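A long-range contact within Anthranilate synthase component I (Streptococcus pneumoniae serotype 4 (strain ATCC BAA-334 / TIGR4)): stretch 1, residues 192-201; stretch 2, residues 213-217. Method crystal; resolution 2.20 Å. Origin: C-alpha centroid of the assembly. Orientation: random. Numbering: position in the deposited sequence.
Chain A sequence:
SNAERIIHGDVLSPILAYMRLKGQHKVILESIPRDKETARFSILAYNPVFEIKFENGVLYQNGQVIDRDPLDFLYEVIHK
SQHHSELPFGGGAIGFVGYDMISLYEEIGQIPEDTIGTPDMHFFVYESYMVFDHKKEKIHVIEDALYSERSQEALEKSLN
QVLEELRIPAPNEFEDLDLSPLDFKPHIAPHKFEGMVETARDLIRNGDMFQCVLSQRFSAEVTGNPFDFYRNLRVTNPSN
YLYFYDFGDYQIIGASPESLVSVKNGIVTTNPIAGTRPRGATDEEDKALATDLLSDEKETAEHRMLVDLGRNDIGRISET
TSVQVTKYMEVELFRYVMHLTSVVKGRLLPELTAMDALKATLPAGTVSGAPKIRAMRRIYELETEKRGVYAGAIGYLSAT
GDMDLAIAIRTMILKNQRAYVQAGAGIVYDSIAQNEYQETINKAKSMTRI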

# COMPACT_ATOMS: atom_id res chain seq x y z
N LYS A 192 -25.69 36.98 -4.46
CA LYS A 192 -26.29 36.52 -5.71
C LYS A 192 -26.49 35.01 -5.71
O LYS A 192 -27.52 34.52 -6.18
CB LYS A 192 -25.43 36.94 -6.90
CG LYS A 192 -26.17 37.83 -7.89
CD LYS A 192 -25.45 37.92 -9.24
CE LYS A 192 -25.78 36.74 -10.14
NZ LYS A 192 -27.24 36.64 -10.43
N PHE A 193 -25.52 34.25 -5.18
CA PHE A 193 -25.71 32.81 -5.05
C PHE A 193 -26.88 32.51 -4.12
O PHE A 193 -27.68 31.61 -4.39
CB PHE A 193 -24.44 32.13 -4.54
CG PHE A 193 -24.55 30.63 -4.46
CD1 PHE A 193 -24.53 29.85 -5.61
CD2 PHE A 193 -24.69 30.00 -3.23
CE1 PHE A 193 -24.64 28.47 -5.54
CE2 PHE A 193 -24.81 28.62 -3.15
CZ PHE A 193 -24.78 27.85 -4.31
N GLU A 194 -26.99 33.25 -3.02
CA GLU A 194 -28.10 33.02 -2.10
C GLU A 194 -29.43 33.35 -2.75
O GLU A 194 -30.44 32.70 -2.45
CB GLU A 194 -27.88 33.82 -0.82
CG GLU A 194 -26.60 33.43 -0.09
CD GLU A 194 -26.35 34.25 1.16
OE1 GLU A 194 -26.75 33.80 2.25
OE2 GLU A 194 -25.76 35.34 1.05
N GLY A 195 -29.46 34.32 -3.66
CA GLY A 195 -30.67 34.58 -4.42
C GLY A 195 -31.00 33.46 -5.39
O GLY A 195 -32.17 33.15 -5.62
N MSE A 196 -29.98 32.84 -5.99
CA MSE A 196 -30.20 31.69 -6.87
C MSE A 196 -30.77 30.51 -6.10
O MSE A 196 -31.72 29.87 -6.55
CB MSE A 196 -28.91 31.24 -7.56
CG MSE A 196 -28.25 32.27 -8.45
SE MSE A 196 -26.49 31.63 -9.00
CE MSE A 196 -25.84 33.24 -9.88
N VAL A 197 -30.17 30.22 -4.94
CA VAL A 197 -30.70 29.19 -4.05
C VAL A 197 -32.17 29.47 -3.74
O VAL A 197 -33.02 28.57 -3.80
CB VAL A 197 -29.87 29.10 -2.76
CG1 VAL A 197 -30.51 28.12 -1.78
CG2 VAL A 197 -28.44 28.69 -3.09
N GLU A 198 -32.48 30.73 -3.42
CA GLU A 198 -33.85 31.10 -3.10
C GLU A 198 -34.79 30.85 -4.27
O GLU A 198 -35.89 30.31 -4.11
CB GLU A 198 -33.90 32.58 -2.67
CG GLU A 198 -35.30 33.18 -2.63
CD GLU A 198 -35.56 34.18 -3.75
OE1 GLU A 198 -34.59 34.68 -4.36
OE2 GLU A 198 -36.75 34.48 -4.02
N THR A 199 -34.36 31.25 -5.48
CA THR A 199 -35.18 31.04 -6.67
C THR A 199 -35.44 29.56 -6.90
O THR A 199 -36.59 29.15 -7.14
CB THR A 199 -34.47 31.66 -7.88
OG1 THR A 199 -34.23 33.05 -7.62
CG2 THR A 199 -35.32 31.53 -9.13
N ALA A 200 -34.39 28.74 -6.81
CA ALA A 200 -34.56 27.30 -6.97
C ALA A 200 -35.42 26.72 -5.86
O ALA A 200 -36.28 25.87 -6.12
CB ALA A 200 -33.19 26.61 -7.01
N ARG A 201 -35.21 27.16 -4.62
CA ARG A 201 -36.03 26.68 -3.51
C ARG A 201 -37.51 26.95 -3.78
O ARG A 201 -38.35 26.06 -3.61
CB ARG A 201 -35.60 27.33 -2.20
CG ARG A 201 -36.18 26.65 -0.97
CD ARG A 201 -36.07 27.50 0.28
NE ARG A 201 -36.90 28.69 0.19
CZ ARG A 201 -36.44 29.93 0.22
NH1 ARG A 201 -35.14 30.16 0.36
NH2 ARG A 201 -37.28 30.95 0.12
N VAL A 213 -29.05 20.96 -8.15
CA VAL A 213 -27.69 21.18 -7.69
C VAL A 213 -27.19 22.48 -8.32
O VAL A 213 -26.99 22.55 -9.53
CB VAL A 213 -26.77 20.00 -8.02
CG1 VAL A 213 -25.38 20.26 -7.48
CG2 VAL A 213 -27.33 18.70 -7.43
N LEU A 214 -27.01 23.51 -7.49
CA LEU A 214 -26.43 24.77 -7.91
C LEU A 214 -24.98 24.86 -7.43
O LEU A 214 -24.67 24.45 -6.31
CB LEU A 214 -27.24 25.95 -7.36
CG LEU A 214 -28.70 26.04 -7.81
CD1 LEU A 214 -29.45 27.14 -7.07
CD2 LEU A 214 -28.78 26.24 -9.32
N SER A 215 -24.11 25.41 -8.27
CA SER A 215 -22.68 25.41 -8.00
C SER A 215 -22.11 26.82 -8.05
O SER A 215 -22.68 27.74 -8.65
CB SER A 215 -21.93 24.51 -9.00
OG SER A 215 -21.96 25.05 -10.31
N GLN A 216 -20.96 26.98 -7.39
CA GLN A 216 -20.15 28.19 -7.43
C GLN A 216 -18.78 27.85 -7.97
O GLN A 216 -18.22 26.80 -7.65
CB GLN A 216 -19.94 28.82 -6.07
CG GLN A 216 -21.03 29.65 -5.50
CD GLN A 216 -20.54 30.41 -4.29
OE1 GLN A 216 -20.87 30.07 -3.15
NE2 GLN A 216 -19.71 31.42 -4.53
N ARG A 217 -18.21 28.77 -8.74
CA ARG A 217 -16.86 28.64 -9.24
C ARG A 217 -15.95 29.62 -8.50
O ARG A 217 -16.40 30.67 -8.03
CB ARG A 217 -16.82 28.89 -10.75
CG ARG A 217 -15.45 28.89 -11.38
CD ARG A 217 -15.59 28.98 -12.88
NE ARG A 217 -16.25 27.79 -13.40
CZ ARG A 217 -16.76 27.68 -14.62
NH1 ARG A 217 -16.71 28.72 -15.45
NH2 ARG A 217 -17.33 26.55 -15.01

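The most unusual feature of this contact is a glutamine used for its hydrocarbon: Gln-216 lays its CG over one face of the Phe-193 ring, with Gln-216 CG 3.8 Å from the Phe-193 ring centroid and 24° off the ring normal. That geometry meets the description of a CH-pi interaction, and the closest atoms, Gln-216 CG and Phe-193 CD1, are 3.5 Å apart. The amide is less well served, for Gln-216 OE1 is buried by the contact and has no partner anywhere in the model.

The frame is a helix, residues 192-201, packed on a strand, residues 213-217. Their axes approach to 9.6 Å and their N-to-C directions differ by 171°, so the two run nearly antiparallel. The register agrees: Phe-193 CA lies 7.6 Å from Gln-216 CA, and Val-197 CA lies 7.3 Å from Leu-214 CA, the strand numbering falling as the helix numbering rises. No hydrogen bond crosses the interface. Within the helix the backbone bonds to itself, as in Ala-200 N to Met-196 O at 2.9 Å. With no hydrogen bond between them, the stretches meet through van der Waals contacts, largely between apolar side chains, and the CH-pi contact; together they bury 287 Å², both sides summed.

Leu-214 is the hub. Its CA-to-CB bond points toward the helix, and Leu-214 CD1 lies 3.8 Å from Ala-200 CB, 4.2 Å from Met-196 CB and 4.4 Å from Val-197 CG2. Leu-214 CD1 also comes within 3.6 Å of Met-196 O, a van der Waals contact with the helix backbone. Met-196, modelled as selenomethionine, starts toward the strand, but its end leads away, leaving CB to make the side-chain contact.

Phe-193, with chi1 in the t well, also reaches the strand backbone. Leu-214 O sits at the ring edge, near its plane, 3.9 Å from Phe-193 CZ, where the carbonyl oxygen faces the electropositive C-H rim.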